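Local coordinates for protein transcarboxylase 5S subunit (Propionibacterium freudenreichii subsp. shermanii, PDB 1RQB) that catalyses the transfer of a carboxyl group from the biotin of the 1.3S subunit to pyruvate, forming oxaloacetate, with a bound cobalt ion, at residues Glu21-Gly26 and Thr275-Asn280; Ile56-Tyr61 and Tyr283-Lys288; Glu117-Phe122 and Ala147-Ala152; Val133-Asp138 and Gln161-Tyr166. All coordinates share one frame; numbering follows the deposited sequence.

Contact 1: Glu21-Gly26 and Thr275-Asn280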
loop_
_atom_site.group_PDB
_atom_site.type_symbol
_atom_site.label_atom_id
_atom_site.label_comp_id
_atom_site.label_asym_id
_atom_site.label_seq_id
_atom_site.Cartn_x
_atom_site.Cartn_y
_atom_site.Cartn_z
ATOM N N GLU A 21 17.884 13.728 -15.793
ATOM C CA GLU A 21 19.096 14.122 -15.061
ATOM C C GLU A 21 18.777 14.224 -13.568
ATOM O O GLU A 21 17.628 14.440 -13.187
ATOM C CB GLU A 21 19.575 15.493 -15.558
ATOM C CG GLU A 21 18.623 16.655 -15.254
ATOM C CD GLU A 21 17.311 16.612 -16.031
ATOM O OE1 GLU A 21 16.407 17.414 -15.701
ATOM O OE2 GLU A 21 17.178 15.794 -16.972
ATOM N N PRO A 22 19.793 14.049 -12.703
ATOM C CA PRO A 22 19.602 14.141 -11.252
ATOM C C PRO A 22 18.935 15.489 -10.968
ATOM O O PRO A 22 19.319 16.502 -11.550
ATOM C CB PRO A 22 21.028 14.077 -10.717
ATOM C CG PRO A 22 21.695 13.134 -11.710
ATOM C CD PRO A 22 21.177 13.656 -13.033
ATOM N N ARG A 23 17.950 15.516 -10.074
ATOM C CA ARG A 23 17.236 16.777 -9.829
ATOM C C ARG A 23 16.298 16.622 -8.630
ATOM O O ARG A 23 16.057 15.514 -8.156
ATOM C CB ARG A 23 16.400 17.102 -11.076
ATOM C CG ARG A 23 15.353 16.015 -11.378
ATOM C CD ARG A 23 14.740 16.100 -12.812
ATOM N NE ARG A 23 13.748 15.033 -12.998
ATOM C CZ ARG A 23 12.476 15.167 -12.642
ATOM N NH1 ARG A 23 12.083 16.312 -12.126
ATOM N NH2 ARG A 23 11.610 14.152 -12.736
ATOM N N GLU A 24 15.764 17.746 -8.156
ATOM C CA GLU A 24 14.803 17.706 -7.046
ATOM C C GLU A 24 13.401 17.568 -7.641
ATOM O O GLU A 24 13.070 18.203 -8.643
ATOM C CB GLU A 24 14.854 18.986 -6.199
ATOM C CG GLU A 24 16.171 19.244 -5.512
ATOM C CD GLU A 24 16.133 20.480 -4.629
ATOM O OE1 GLU A 24 17.092 20.674 -3.862
ATOM O OE2 GLU A 24 15.154 21.259 -4.702
ATOM N N VAL A 25 12.597 16.710 -7.031
ATOM C CA VAL A 25 11.212 16.505 -7.478
ATOM C C VAL A 25 10.303 17.187 -6.454
ATOM O O VAL A 25 10.491 17.022 -5.250
ATOM C CB VAL A 25 10.865 14.999 -7.532
ATOM C CG1 VAL A 25 9.434 14.809 -8.040
ATOM C CG2 VAL A 25 11.846 14.272 -8.435
ATOM N N GLY A 26 9.341 17.972 -6.923
ATOM C CA GLY A 26 8.451 18.641 -5.991
ATOM C C GLY A 26 7.354 17.701 -5.510
ATOM O O GLY A 26 6.967 16.774 -6.217
ATOM N N THR A 275 19.234 7.405 -6.044
ATOM C CA THR A 275 18.855 7.319 -7.463
ATOM C C THR A 275 19.298 8.569 -8.228
ATOM O O THR A 275 19.239 8.597 -9.456
ATOM C CB THR A 275 17.314 7.269 -7.643
ATOM O OG1 THR A 275 16.747 8.492 -7.146
ATOM C CG2 THR A 275 16.703 6.081 -6.886
ATOM N N GLY A 276 19.704 9.612 -7.510
ATOM C CA GLY A 276 20.060 10.868 -8.169
ATOM C C GLY A 276 18.902 11.852 -8.024
ATOM O O GLY A 276 19.059 13.058 -8.210
ATOM N N TYR A 277 17.715 11.344 -7.707
ATOM C CA TYR A 277 16.555 12.227 -7.511
ATOM C C TYR A 277 16.351 12.428 -6.011
ATOM O O TYR A 277 16.713 11.577 -5.199
ATOM C CB TYR A 277 15.279 11.604 -8.087
ATOM C CG TYR A 277 15.431 11.176 -9.515
ATOM C CD1 TYR A 277 15.412 9.821 -9.859
ATOM C CD2 TYR A 277 15.619 12.120 -10.531
ATOM C CE1 TYR A 277 15.570 9.411 -11.181
ATOM C CE2 TYR A 277 15.788 11.720 -11.860
ATOM C CZ TYR A 277 15.757 10.358 -12.172
ATOM O OH TYR A 277 15.900 9.940 -13.471
ATOM N N THR A 278 15.787 13.564 -5.644
ATOM C CA THR A 278 15.521 13.803 -4.220
ATOM C C THR A 278 14.372 14.804 -4.092
ATOM O O THR A 278 13.915 15.369 -5.085
ATOM C CB THR A 278 16.804 14.320 -3.517
ATOM O OG1 THR A 278 16.634 14.247 -2.097
ATOM C CG2 THR A 278 17.106 15.755 -3.927
ATOM N N THR A 279 13.868 14.965 -2.875
ATOM C CA THR A 279 12.811 15.944 -2.585
ATOM C C THR A 279 13.392 16.914 -1.555
ATOM O O THR A 279 14.443 16.647 -0.975
ATOM C CB THR A 279 11.577 15.312 -1.917
ATOM O OG1 THR A 279 11.912 14.950 -0.572
ATOM C CG2 THR A 279 11.100 14.075 -2.684
ATOM N N ASN A 280 12.735 18.036 -1.317
ATOM C CA ASN A 280 13.274 18.951 -0.301
ATOM C C ASN A 280 12.352 18.941 0.918
ATOM O O ASN A 280 12.129 19.974 1.549
ATOM C CB ASN A 280 13.426 20.378 -0.853
ATOM C CG ASN A 280 12.106 21.003 -1.245
ATOM O OD1 ASN A 280 11.501 20.617 -2.246
ATOM N ND2 ASN A 280 11.650 21.982 -0.461
HETATM O O HOH W 1 10.721 18.488 -3.116
#
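A short parallel strand pairing at the rim of the TIM barrel joins Glu24 to Thr278, where residues 275-280 run alongside the entry to the barrel strand 23-29. Thr278 bonds through its backbone to the residues before and after Glu24, the pattern of a parallel bridge: its N gives a hydrogen bond to Arg23 O at 3.2 Å, and its O receives Val25 N at 2.7 Å. The second bond is the shorter and straighter, with an N-H...O angle of 166°. One step earlier Arg23 N makes a weak bond to Gly276 O, and further on a water links Val25 O to Asn280 N. On one face the side chains of Glu24 and Thr278 lie side by side and point the same way, Glu24 CG 3.9 Å from Thr278 CG2. On the other, Arg23 CG meets the edge of the Tyr277 ring in its plane, 4.0 Å from Tyr277 CD2. The guanidinium and ring planes stand 68° apart, and Val25 CG2 lies over one guanidinium face, toward the rim. Thr275 OG1 accepts from Tyr277 N at 3.1 Å, an ST turn leading into the pairing, and Thr275 O bonds Arg15 of the second subunit. The direct backbone pairing thus rests mainly on the two bonds of Thr278, while the polar ends are held elsewhere, Arg23 by the carbonyls of Ile242 and Val246 and the Tyr277 hydroxyl by Ser20 O.

Contact 2: Ile56-Tyr61 and Tyr283-Lys288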
loop_
_atom_site.group_PDB
_atom_site.type_symbol
_atom_site.label_atom_id
_atom_site.label_comp_id
_atom_site.label_asym_id
_atom_site.label_seq_id
_atom_site.Cartn_x
_atom_site.Cartn_y
_atom_site.Cartn_z
ATOM N N ILE A 56 2.915 21.510 8.377
ATOM C CA ILE A 56 2.721 21.341 6.930
ATOM C C ILE A 56 3.378 22.510 6.190
ATOM O O ILE A 56 4.075 22.325 5.194
ATOM C CB ILE A 56 1.204 21.281 6.584
ATOM C CG1 ILE A 56 0.645 19.930 7.044
ATOM C CG2 ILE A 56 0.980 21.486 5.080
ATOM C CD1 ILE A 56 -0.870 19.762 6.872
ATOM N N ASP A 57 3.178 23.713 6.724
ATOM C CA ASP A 57 3.708 24.952 6.136
ATOM C C ASP A 57 5.238 24.956 6.101
ATOM O O ASP A 57 5.830 25.607 5.241
ATOM C CB ASP A 57 3.221 26.171 6.943
ATOM C CG ASP A 57 3.686 27.494 6.344
ATOM O OD1 ASP A 57 3.134 27.920 5.301
ATOM O OD2 ASP A 57 4.615 28.102 6.907
ATOM N N ALA A 58 5.898 24.243 7.007
ATOM C CA ALA A 58 7.369 24.266 7.032
ATOM C C ALA A 58 7.977 22.961 6.513
ATOM O O ALA A 58 9.191 22.777 6.586
ATOM C CB ALA A 58 7.858 24.510 8.456
ATOM N N ALA A 59 7.165 22.062 5.967
ATOM C CA ALA A 59 7.689 20.759 5.528
ATOM C C ALA A 59 8.462 20.850 4.209
ATOM O O ALA A 59 9.322 20.010 3.949
ATOM C CB ALA A 59 6.552 19.756 5.403
ATOM N N GLY A 60 8.160 21.839 3.371
ATOM C CA GLY A 60 8.859 21.966 2.095
ATOM C C GLY A 60 8.087 21.522 0.854
ATOM O O GLY A 60 8.670 21.295 -0.205
ATOM N N TYR A 61 6.770 21.420 0.967
ATOM C CA TYR A 61 5.936 20.978 -0.162
ATOM C C TYR A 61 5.879 22.046 -1.257
ATOM O O TYR A 61 5.961 23.242 -0.979
ATOM C CB TYR A 61 4.510 20.727 0.317
ATOM C CG TYR A 61 4.359 19.609 1.303
ATOM C CD1 TYR A 61 3.934 19.860 2.610
ATOM C CD2 TYR A 61 4.570 18.285 0.917
ATOM C CE1 TYR A 61 3.712 18.809 3.514
ATOM C CE2 TYR A 61 4.348 17.228 1.808
ATOM C CZ TYR A 61 3.915 17.500 3.100
ATOM O OH TYR A 61 3.638 16.461 3.954
ATOM N N TYR A 283 12.041 15.690 6.991
ATOM C CA TYR A 283 11.540 14.448 7.598
ATOM C C TYR A 283 11.004 14.646 9.018
ATOM O O TYR A 283 10.050 13.980 9.417
ATOM C CB TYR A 283 12.628 13.370 7.590
ATOM C CG TYR A 283 12.854 12.778 6.218
ATOM C CD1 TYR A 283 14.004 13.069 5.492
ATOM C CD2 TYR A 283 11.909 11.931 5.641
ATOM C CE1 TYR A 283 14.209 12.530 4.221
ATOM C CE2 TYR A 283 12.104 11.388 4.371
ATOM C CZ TYR A 283 13.256 11.691 3.670
ATOM O OH TYR A 283 13.462 11.153 2.418
ATOM N N ASP A 284 11.612 15.533 9.796
ATOM C CA ASP A 284 11.123 15.756 11.163
ATOM C C ASP A 284 9.722 16.371 11.121
ATOM O O ASP A 284 8.862 16.018 11.925
ATOM C CB ASP A 284 12.033 16.697 11.943
ATOM C CG ASP A 284 11.582 16.856 13.388
ATOM O OD1 ASP A 284 11.971 17.850 14.039
ATOM O OD2 ASP A 284 10.835 15.970 13.875
ATOM N N ARG A 285 9.490 17.296 10.191
ATOM C CA ARG A 285 8.160 17.911 10.079
ATOM C C ARG A 285 7.159 16.847 9.623
ATOM O O ARG A 285 6.038 16.782 10.124
ATOM C CB ARG A 285 8.157 19.073 9.073
ATOM C CG ARG A 285 8.951 20.311 9.493
ATOM C CD ARG A 285 8.371 20.992 10.742
ATOM N NE ARG A 285 9.117 22.216 11.020
ATOM C CZ ARG A 285 8.679 23.230 11.758
ATOM N NH1 ARG A 285 7.479 23.197 12.321
ATOM N NH2 ARG A 285 9.442 24.306 11.907
ATOM N N LEU A 286 7.574 16.010 8.679
ATOM C CA LEU A 286 6.688 14.952 8.172
ATOM C C LEU A 286 6.286 14.014 9.313
ATOM O O LEU A 286 5.142 13.571 9.397
ATOM C CB LEU A 286 7.386 14.148 7.062
ATOM C CG LEU A 286 7.758 14.903 5.783
ATOM C CD1 LEU A 286 8.329 13.931 4.750
ATOM C CD2 LEU A 286 6.517 15.579 5.216
ATOM N N HIS A 287 7.235 13.699 10.188
ATOM C CA HIS A 287 6.960 12.798 11.315
ATOM C C HIS A 287 5.893 13.411 12.228
ATOM O O HIS A 287 5.008 12.715 12.722
ATOM C CB HIS A 287 8.248 12.559 12.102
ATOM C CG HIS A 287 8.079 11.633 13.263
ATOM N ND1 HIS A 287 7.944 10.270 13.113
ATOM C CD2 HIS A 287 7.993 11.875 14.592
ATOM C CE1 HIS A 287 7.785 9.711 14.299
ATOM N NE2 HIS A 287 7.811 10.663 15.214
ATOM N N LYS A 288 5.972 14.721 12.445
ATOM C CA LYS A 288 4.999 15.403 13.310
ATOM C C LYS A 288 3.614 15.406 12.658
ATOM O O LYS A 288 2.599 15.235 13.331
ATOM C CB LYS A 288 5.421 16.855 13.584
ATOM C CG LYS A 288 6.738 17.004 14.321
ATOM C CD LYS A 288 7.022 18.481 14.578
ATOM C CE LYS A 288 8.382 18.693 15.228
ATOM N NZ LYS A 288 8.565 17.879 16.465
#
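Ala58 CB sits squarely over the centre of the Arg285 guanidinium, touching one flat face with Arg285 CZ 3.6 Å away. The arginine chain is bent at chi2 (-64°), which places CD, and its far end runs over Ala58. Closer to the backbone, Arg285 CB packs on Ala59, 4.0 Å from Ala59 CA, and Arg285 CG lies 3.8 Å from Ala58 O. Beside it, Leu286 and Tyr61 cross obliquely. The leucine touches with a single methyl, Leu286 CD2, which is 3.3 Å from Tyr61 OH and 3.9 Å from Tyr61 CZ; the same methyl lies 4.2 Å from Ala59 CB. Outside the two segments, Arg285 NH1 forms a salt bridge with Asp55, about one turn before Ala58 on helix 53-58, and Tyr61 OH makes a weak hydrogen bond to Glu29. Between helix 283-296 and the C-terminal part of helix 53-58 with the residues after it, the contact is therefore mainly apolar: small alanines admit the arginine chain close to the backbone, and the salt bridge to Asp55 probably helps to keep the guanidinium flat against Ala58.

Contact 3: Glu117-Phe122 and Ala147-Ala152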
loop_
_atom_site.group_PDB
_atom_site.type_symbol
_atom_site.label_atom_id
_atom_site.label_comp_id
_atom_site.label_asym_id
_atom_site.label_seq_id
_atom_site.Cartn_x
_atom_site.Cartn_y
_atom_site.Cartn_z
ATOM N N GLU A 117 -20.025 34.680 -16.098
ATOM C CA GLU A 117 -19.875 35.686 -15.036
ATOM C C GLU A 117 -19.784 35.033 -13.655
ATOM O O GLU A 117 -19.110 35.554 -12.766
ATOM C CB GLU A 117 -21.043 36.676 -15.030
ATOM C CG GLU A 117 -22.349 36.078 -14.546
ATOM C CD GLU A 117 -23.529 37.025 -14.678
ATOM O OE1 GLU A 117 -23.332 38.263 -14.672
ATOM O OE2 GLU A 117 -24.661 36.518 -14.771
ATOM N N VAL A 118 -20.488 33.926 -13.447
ATOM C CA VAL A 118 -20.423 33.251 -12.141
ATOM C C VAL A 118 -19.029 32.642 -11.964
ATOM O O VAL A 118 -18.447 32.687 -10.880
ATOM C CB VAL A 118 -21.473 32.133 -12.026
ATOM C CG1 VAL A 118 -21.410 31.493 -10.622
ATOM C CG2 VAL A 118 -22.861 32.701 -12.281
ATOM N N VAL A 119 -18.493 32.074 -13.039
ATOM C CA VAL A 119 -17.147 31.483 -12.993
ATOM C C VAL A 119 -16.137 32.586 -12.672
ATOM O O VAL A 119 -15.243 32.409 -11.846
ATOM C CB VAL A 119 -16.797 30.817 -14.350
ATOM C CG1 VAL A 119 -15.358 30.323 -14.347
ATOM C CG2 VAL A 119 -17.754 29.659 -14.626
ATOM N N ASP A 120 -16.294 33.746 -13.310
ATOM C CA ASP A 120 -15.370 34.866 -13.078
ATOM C C ASP A 120 -15.382 35.272 -11.603
ATOM O O ASP A 120 -14.330 35.446 -10.990
ATOM C CB ASP A 120 -15.744 36.091 -13.924
ATOM C CG ASP A 120 -15.155 36.045 -15.323
ATOM O OD1 ASP A 120 -13.932 35.782 -15.439
ATOM O OD2 ASP A 120 -15.904 36.283 -16.305
ATOM N N ARG A 121 -16.576 35.430 -11.043
ATOM C CA ARG A 121 -16.702 35.860 -9.643
ATOM C C ARG A 121 -16.166 34.813 -8.665
ATOM O O ARG A 121 -15.560 35.172 -7.657
ATOM C CB ARG A 121 -18.150 36.181 -9.307
ATOM C CG ARG A 121 -18.640 37.452 -10.007
ATOM C CD ARG A 121 -20.070 37.741 -9.643
ATOM N NE ARG A 121 -20.551 39.008 -10.191
ATOM C CZ ARG A 121 -20.378 40.193 -9.604
ATOM N NH1 ARG A 121 -19.732 40.283 -8.447
ATOM N NH2 ARG A 121 -20.872 41.289 -10.165
ATOM N N PHE A 122 -16.389 33.532 -8.942
ATOM C CA PHE A 122 -15.912 32.486 -8.025
ATOM C C PHE A 122 -14.383 32.487 -7.985
ATOM O O PHE A 122 -13.771 32.466 -6.919
ATOM C CB PHE A 122 -16.387 31.102 -8.467
ATOM C CG PHE A 122 -15.971 29.994 -7.520
ATOM C CD1 PHE A 122 -16.807 29.596 -6.486
ATOM C CD2 PHE A 122 -14.712 29.397 -7.634
ATOM C CE1 PHE A 122 -16.401 28.615 -5.555
ATOM C CE2 PHE A 122 -14.288 28.409 -6.706
ATOM C CZ PHE A 122 -15.140 28.022 -5.668
ATOM N N ALA A 147 -11.613 26.367 -20.415
ATOM C CA ALA A 147 -11.084 27.618 -20.979
ATOM C C ALA A 147 -11.437 28.877 -20.184
ATOM O O ALA A 147 -10.559 29.690 -19.904
ATOM C CB ALA A 147 -11.548 27.766 -22.432
ATOM N N HIS A 148 -12.699 29.078 -19.823
ATOM C CA HIS A 148 -13.030 30.340 -19.146
ATOM C C HIS A 148 -12.479 30.409 -17.720
ATOM O O HIS A 148 -12.019 31.464 -17.284
ATOM C CB HIS A 148 -14.530 30.588 -19.115
ATOM C CG HIS A 148 -14.877 32.008 -18.785
ATOM N ND1 HIS A 148 -14.593 33.056 -19.635
ATOM C CD2 HIS A 148 -15.416 32.561 -17.673
ATOM C CE1 HIS A 148 -14.942 34.194 -19.059
ATOM N NE2 HIS A 148 -15.443 33.921 -17.867
ATOM N N ALA A 149 -12.547 29.308 -16.979
ATOM C CA ALA A 149 -12.055 29.303 -15.594
ATOM C C ALA A 149 -10.558 29.621 -15.591
ATOM O O ALA A 149 -10.064 30.390 -14.767
ATOM C CB ALA A 149 -12.296 27.923 -14.951
HETATM N N MSE A 150 -9.839 29.053 -16.544
HETATM C CA MSE A 150 -8.388 29.277 -16.581
HETATM C C MSE A 150 -8.040 30.714 -16.968
HETATM O O MSE A 150 -7.033 31.246 -16.506
HETATM C CB MSE A 150 -7.739 28.283 -17.509
HETATM C CG MSE A 150 -7.891 26.924 -16.922
HETATM SE SE MSE A 150 -6.421 25.926 -17.425
HETATM C CE MSE A 150 -7.283 25.276 -18.933
ATOM N N ALA A 151 -8.849 31.329 -17.818
ATOM C CA ALA A 151 -8.585 32.729 -18.180
ATOM C C ALA A 151 -8.809 33.594 -16.938
ATOM O O ALA A 151 -8.097 34.568 -16.698
ATOM C CB ALA A 151 -9.522 33.176 -19.299
ATOM N N ALA A 152 -9.817 33.223 -16.153
ATOM C CA ALA A 152 -10.129 33.961 -14.920
ATOM C C ALA A 152 -8.981 33.791 -13.923
ATOM O O ALA A 152 -8.648 34.709 -13.175
ATOM C CB ALA A 152 -11.437 33.456 -14.327
HETATM O O HOH W 2 -12.120 34.563 -17.566
#
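The His148 imidazole meets Asp120 with its edge: Asp120 OD2 lies almost in the ring plane and accepts a hydrogen bond from His148 NE2 at 2.9 Å, with an N-H...O angle of 157°. Val119 CB is also at the ring edge, 4.0 Å from His148 CD2, while a water lies over one face, offset from the ring centre. The carboxylate is turned 73° against the ring, and the bond reaches Asp120 OD2 from above the carboxylate plane. CG of His148, anti to the backbone N, starts the side chain off toward helix 116-128. The other oxygen, Asp120 OD1, rests 3.6 Å from Ala152 CB and accepts from the same water at 3.0 Å, which also donates to His148 O. An alanine in place of Asp120 would probably leave His148 NE2 without this acceptor and its ring freer to turn. Alongside, Val119 CG1 packs on Ala149, 3.7 Å from Ala149 CA. The helix segments run at 36° to each other, their axes 9.0 Å apart at closest approach. Helices 116-128 and 144-155 are neighbours in the outer layer of the barrel, flanking strand 133-136 in sequence; Ala149 also packs on Val136 of that strand, and Arg121 makes a cation-pi contact with Trp430.

Contact 4: Val133-Asp138 and Gln161-Tyr166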
loop_
_atom_site.group_PDB
_atom_site.type_symbol
_atom_site.label_atom_id
_atom_site.label_comp_id
_atom_site.label_asym_id
_atom_site.label_seq_id
_atom_site.Cartn_x
_atom_site.Cartn_y
_atom_site.Cartn_z
ATOM N N VAL A 133 -2.825 28.107 -6.431
ATOM C CA VAL A 133 -2.814 27.204 -7.591
ATOM C C VAL A 133 -4.224 26.657 -7.819
ATOM O O VAL A 133 -4.866 26.146 -6.902
ATOM C CB VAL A 133 -1.844 26.007 -7.360
ATOM C CG1 VAL A 133 -1.863 25.072 -8.566
ATOM C CG2 VAL A 133 -0.424 26.517 -7.109
ATOM N N PHE A 134 -4.698 26.779 -9.049
ATOM C CA PHE A 134 -6.034 26.277 -9.396
ATOM C C PHE A 134 -5.911 25.102 -10.367
ATOM O O PHE A 134 -5.518 25.271 -11.521
ATOM C CB PHE A 134 -6.869 27.365 -10.082
ATOM C CG PHE A 134 -7.242 28.521 -9.182
ATOM C CD1 PHE A 134 -6.315 29.512 -8.867
ATOM C CD2 PHE A 134 -8.546 28.640 -8.698
ATOM C CE1 PHE A 134 -6.689 30.626 -8.078
ATOM C CE2 PHE A 134 -8.931 29.732 -7.919
ATOM C CZ PHE A 134 -7.997 30.731 -7.612
ATOM N N ARG A 135 -6.230 23.904 -9.905
ATOM C CA ARG A 135 -6.204 22.751 -10.815
ATOM C C ARG A 135 -7.590 22.674 -11.460
ATOM O O ARG A 135 -8.565 22.275 -10.825
ATOM C CB ARG A 135 -5.863 21.464 -10.060
ATOM C CG ARG A 135 -5.940 20.202 -10.939
ATOM C CD ARG A 135 -5.437 18.970 -10.186
ATOM N NE ARG A 135 -4.001 19.046 -9.936
ATOM C CZ ARG A 135 -3.324 18.196 -9.170
ATOM N NH1 ARG A 135 -3.958 17.201 -8.559
ATOM N NH2 ARG A 135 -2.012 18.322 -9.043
ATOM N N VAL A 136 -7.674 23.094 -12.716
ATOM C CA VAL A 136 -8.965 23.122 -13.422
ATOM C C VAL A 136 -9.129 21.845 -14.246
ATOM O O VAL A 136 -8.250 21.506 -15.036
ATOM C CB VAL A 136 -9.035 24.340 -14.373
ATOM C CG1 VAL A 136 -10.428 24.446 -14.980
ATOM C CG2 VAL A 136 -8.695 25.621 -13.603
ATOM N N PHE A 137 -10.243 21.134 -14.066
ATOM C CA PHE A 137 -10.435 19.909 -14.853
ATOM C C PHE A 137 -11.871 19.802 -15.371
ATOM O O PHE A 137 -12.765 20.552 -14.980
ATOM C CB PHE A 137 -10.049 18.658 -14.028
ATOM C CG PHE A 137 -11.134 18.148 -13.102
ATOM C CD1 PHE A 137 -11.843 16.996 -13.416
ATOM C CD2 PHE A 137 -11.441 18.817 -11.922
ATOM C CE1 PHE A 137 -12.850 16.509 -12.568
ATOM C CE2 PHE A 137 -12.443 18.344 -11.068
ATOM C CZ PHE A 137 -13.148 17.191 -11.389
ATOM N N ASP A 138 -12.053 18.884 -16.310
ATOM C CA ASP A 138 -13.373 18.591 -16.886
ATOM C C ASP A 138 -13.504 17.069 -16.949
ATOM O O ASP A 138 -12.616 16.388 -17.458
ATOM C CB ASP A 138 -13.506 19.176 -18.287
ATOM C CG ASP A 138 -14.864 18.890 -18.898
ATOM O OD1 ASP A 138 -15.854 19.533 -18.487
ATOM O OD2 ASP A 138 -14.947 18.000 -19.772
ATOM N N GLN A 161 -3.462 25.466 -13.552
ATOM C CA GLN A 161 -2.986 24.115 -13.878
ATOM C C GLN A 161 -4.085 23.384 -14.650
ATOM O O GLN A 161 -5.112 23.010 -14.085
ATOM C CB GLN A 161 -2.625 23.379 -12.584
ATOM C CG GLN A 161 -2.027 22.016 -12.801
ATOM C CD GLN A 161 -1.374 21.473 -11.536
ATOM O OE1 GLN A 161 -1.988 20.729 -10.775
ATOM N NE2 GLN A 161 -0.133 21.862 -11.302
ATOM N N GLY A 162 -3.865 23.212 -15.955
ATOM C CA GLY A 162 -4.835 22.537 -16.810
ATOM C C GLY A 162 -4.734 21.052 -16.536
ATOM O O GLY A 162 -3.629 20.522 -16.432
ATOM N N THR A 163 -5.866 20.367 -16.483
ATOM C CA THR A 163 -5.847 18.945 -16.108
ATOM C C THR A 163 -6.314 18.017 -17.227
ATOM O O THR A 163 -7.252 18.309 -17.967
ATOM C CB THR A 163 -6.787 18.691 -14.929
ATOM O OG1 THR A 163 -6.411 19.529 -13.838
ATOM C CG2 THR A 163 -6.731 17.233 -14.501
ATOM N N ILE A 164 -5.646 16.873 -17.285
ATOM C CA ILE A 164 -6.000 15.788 -18.209
ATOM C C ILE A 164 -6.398 14.592 -17.341
ATOM O O ILE A 164 -5.595 14.116 -16.539
ATOM C CB ILE A 164 -4.803 15.349 -19.064
ATOM C CG1 ILE A 164 -4.387 16.469 -20.019
ATOM C CG2 ILE A 164 -5.169 14.089 -19.851
ATOM C CD1 ILE A 164 -3.041 16.220 -20.670
ATOM N N CYS A 165 -7.643 14.143 -17.453
ATOM C CA CYS A 165 -8.076 12.970 -16.683
ATOM C C CYS A 165 -7.644 11.731 -17.469
ATOM O O CYS A 165 -8.027 11.538 -18.623
ATOM C CB CYS A 165 -9.591 12.951 -16.487
ATOM S SG CYS A 165 -10.171 14.227 -15.357
ATOM N N TYR A 166 -6.821 10.920 -16.826
ATOM C CA TYR A 166 -6.289 9.709 -17.464
ATOM C C TYR A 166 -7.316 8.580 -17.388
ATOM O O TYR A 166 -7.974 8.372 -16.369
ATOM C CB TYR A 166 -5.017 9.236 -16.760
ATOM C CG TYR A 166 -4.441 7.994 -17.409
ATOM C CD1 TYR A 166 -3.764 8.078 -18.623
ATOM C CD2 TYR A 166 -4.618 6.728 -16.834
ATOM C CE1 TYR A 166 -3.268 6.933 -19.253
ATOM C CE2 TYR A 166 -4.134 5.576 -17.458
ATOM C CZ TYR A 166 -3.459 5.687 -18.666
ATOM O OH TYR A 166 -2.961 4.561 -19.283
HETATM O O HOH W 3 -9.711 17.367 -17.317
#
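Arg135 and Gln161 both place CG anti to the backbone N, and their side chains lie side by side, pointing the same way, on one face of the parallel strand pair. A bend at chi3 of -68° sets the direction of Arg135 NE. The guanidinium grips Gln161 OE1 side-on with two nitrogens: Arg135 NE at 2.8 Å, in the carbonyl plane, and Arg135 NH2 at 3.0 Å. Both flat groups are nearly coplanar, 23° apart. Arg135 NH1 makes a salt bridge to Asp250, and Gln161 NE2 bonds Ser191 OG, so the pair is fixed at both ends. A leucine in place of Arg135 would probably leave Asp250 without its ion-pair mate and Gln161 OE1 without its two-nitrogen clasp. Backbone bonds from Gln161 N to Phe134 O and from Val136 N to Gln161 O, both 2.9 Å, set the register. Thr163 OG1 donates to Val136 O at 3.0 Å from above the carbonyl plane, beside a weak bond from Thr163 N. Further on, Phe137 CB packs 3.4 Å from Thr163 CB, and Cys165 SG lies 3.8 Å from Phe137 CD1, an oblique sulfur-aromatic contact. A water bridges Asp138 N and Thr163 O. Arg135 also touches the cobalt ligand His226, its side chain about 6 Å from the metal, consistent with a second-shell place in the site. The two strands belong to the beta-alpha-beta unit 133-136, 144-155, 159-163, flanked in the barrel sheet by strands 99-103 and 191-193.

All four contacts belong to the TIM barrel that carries the cobalt site. Contacts 1 and 4 reach the same parallel sheet, their centres 24 Å apart: contact 4 joins neighbouring barrel strands near the metal, whereas contact 1 adds strand 277-278 at the surface beside the second subunit. Contacts 1 and 2 cross along the chain; their second segments follow one another, strand 277-278 leading to helix 283-296, and Asn280 packs on Gly60 between them. Contacts 3 and 4 also cross and touch, centres 14 Å apart, with Met150 and Ala149 packed on Val136, so helix layer and strand layer interlock. Both are nested inside the loops closed by contacts 1 and 2, which join early and late parts of the chain.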